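Local structure of molybdopterin-guanine dinucleotide biosynthesis protein B (MobB) (Archaeoglobus fulgidus, 2F1R) at residues L31-V36 / Y96-T101. The protein probably binds GTP and is likely to take part in making the molybdopterin-guanine dinucleotide form of the molybdenum cofactor. Numbering follows the deposited sequence.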
# COMPACT_ATOMS: atom_id res chain seq x y z
N LEU A 31 18.36 -2.79 -9.40
CA LEU A 31 17.23 -3.67 -9.11
C LEU A 31 16.10 -2.98 -8.36
O LEU A 31 16.40 -2.21 -7.45
CB LEU A 31 17.69 -4.96 -8.45
CG LEU A 31 17.77 -6.16 -9.41
CD1 LEU A 31 17.14 -5.81 -10.75
CD2 LEU A 31 19.21 -6.61 -9.59
N ARG A 32 14.89 -3.17 -8.83
CA ARG A 32 13.66 -2.83 -8.11
C ARG A 32 13.36 -3.92 -7.08
O ARG A 32 13.10 -5.04 -7.47
CB ARG A 32 12.43 -2.79 -9.09
CG ARG A 32 12.24 -1.53 -9.94
CD ARG A 32 10.95 -1.67 -10.89
NE ARG A 32 9.61 -1.70 -10.22
CZ ARG A 32 9.15 -0.78 -9.38
NH1 ARG A 32 9.90 0.24 -9.01
NH2 ARG A 32 7.93 -0.89 -8.91
N VAL A 33 13.37 -3.59 -5.77
CA VAL A 33 13.14 -4.58 -4.72
C VAL A 33 11.90 -4.32 -3.84
O VAL A 33 11.62 -3.18 -3.44
CB VAL A 33 14.41 -4.81 -3.86
CG1 VAL A 33 14.21 -6.03 -2.94
CG2 VAL A 33 15.71 -4.97 -4.72
N ALA A 34 11.16 -5.36 -3.51
CA ALA A 34 10.11 -5.21 -2.49
C ALA A 34 10.33 -6.24 -1.38
O ALA A 34 10.81 -7.34 -1.65
CB ALA A 34 8.74 -5.37 -3.08
N VAL A 35 10.05 -5.85 -0.14
CA VAL A 35 10.09 -6.72 1.06
C VAL A 35 8.68 -6.96 1.61
O VAL A 35 7.91 -5.99 1.82
CB VAL A 35 10.98 -6.12 2.14
CG1 VAL A 35 10.90 -6.93 3.47
CG2 VAL A 35 12.42 -5.99 1.64
N VAL A 36 8.33 -8.24 1.78
CA VAL A 36 7.04 -8.63 2.38
C VAL A 36 7.31 -9.07 3.84
O VAL A 36 8.16 -9.92 4.07
CB VAL A 36 6.34 -9.71 1.57
CG1 VAL A 36 4.94 -9.97 2.12
CG2 VAL A 36 6.20 -9.27 0.13
N TYR A 96 8.46 -6.19 -9.86
CA TYR A 96 9.72 -6.12 -9.16
C TYR A 96 10.72 -7.11 -9.72
O TYR A 96 10.36 -8.15 -10.24
CB TYR A 96 9.49 -6.39 -7.68
CG TYR A 96 8.86 -5.18 -7.09
CD1 TYR A 96 9.64 -4.17 -6.58
CD2 TYR A 96 7.46 -5.03 -7.07
CE1 TYR A 96 9.05 -3.03 -6.03
CE2 TYR A 96 6.86 -3.90 -6.52
CZ TYR A 96 7.65 -2.89 -6.01
OH TYR A 96 7.03 -1.74 -5.45
N ASP A 97 12.00 -6.77 -9.62
CA ASP A 97 13.04 -7.74 -10.00
C ASP A 97 13.37 -8.78 -8.92
O ASP A 97 13.88 -9.84 -9.23
CB ASP A 97 14.31 -6.96 -10.39
CG ASP A 97 14.06 -6.07 -11.60
OD1 ASP A 97 13.51 -6.59 -12.60
OD2 ASP A 97 14.34 -4.88 -11.49
N LEU A 98 13.08 -8.45 -7.68
CA LEU A 98 13.33 -9.31 -6.56
C LEU A 98 12.29 -9.01 -5.50
O LEU A 98 12.06 -7.84 -5.18
CB LEU A 98 14.76 -9.05 -5.98
CG LEU A 98 15.11 -9.79 -4.66
CD1 LEU A 98 15.22 -11.28 -4.93
CD2 LEU A 98 16.39 -9.27 -4.02
N VAL A 99 11.72 -10.07 -4.92
CA VAL A 99 10.87 -9.94 -3.74
C VAL A 99 11.58 -10.65 -2.61
O VAL A 99 11.88 -11.83 -2.70
CB VAL A 99 9.41 -10.52 -3.96
CG1 VAL A 99 8.58 -10.47 -2.66
CG2 VAL A 99 8.69 -9.76 -5.10
N ILE A 100 11.85 -9.92 -1.54
CA ILE A 100 12.32 -10.54 -0.30
C ILE A 100 11.19 -10.62 0.75
O ILE A 100 10.47 -9.66 1.00
CB ILE A 100 13.51 -9.78 0.30
CG1 ILE A 100 14.67 -9.82 -0.71
CG2 ILE A 100 13.93 -10.39 1.66
CD1 ILE A 100 15.76 -8.90 -0.43
N THR A 101 11.09 -11.78 1.38
CA THR A 101 10.19 -12.08 2.47
C THR A 101 10.92 -12.09 3.80
O THR A 101 12.08 -12.61 3.84
CB THR A 101 9.49 -13.43 2.29
OG1 THR A 101 8.42 -13.30 1.36
CG2 THR A 101 8.96 -13.94 3.62
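Tyr96 sets CG anti to its carbonyl carbon (chi1 -74°), standing its ring between two groups of 31-36, while the Arg32 chain bends at chi3 (67°) to bring its guanidinium over one ring face. Planes 23° apart, the two form a cation-pi stack, Arg32 CZ 4.4 Å from the ring centroid and NH2 3.5 Å from Tyr96 CZ. Ala34 CB covers the opposite face over its centre, a CH-pi contact 3.8 Å from the centroid. Tyr96 OH is hydrogen-bonded to Asp62 of the second subunit. An alanine at Tyr96 would probably leave the guanidinium without its stacking partner, open a gap beside Ala34 and cost the subunit interface that bond. Asp97 OD2 accepts Arg32 N (3.2 Å) on its anti side, and Arg32 O takes Asp97 N (3.0 Å) and, weakly, Leu98 N. Beyond, a parallel ladder runs through Ala34 N to Leu98 O, Ile100 N to Ala34 O (2.8 Å) and Val36 N to Ile100 O (2.7 Å). Val33, Val35, Leu98 and Ile100 lie on one face of the sheet, under helix 12-28. Ala34 to Val36 also pair in parallel with a strand of the second subunit, carrying this P-loop NTPase-like sheet across the interface. Polar and cation-pi contacts followed by regular backbone bonds fix the strands in register.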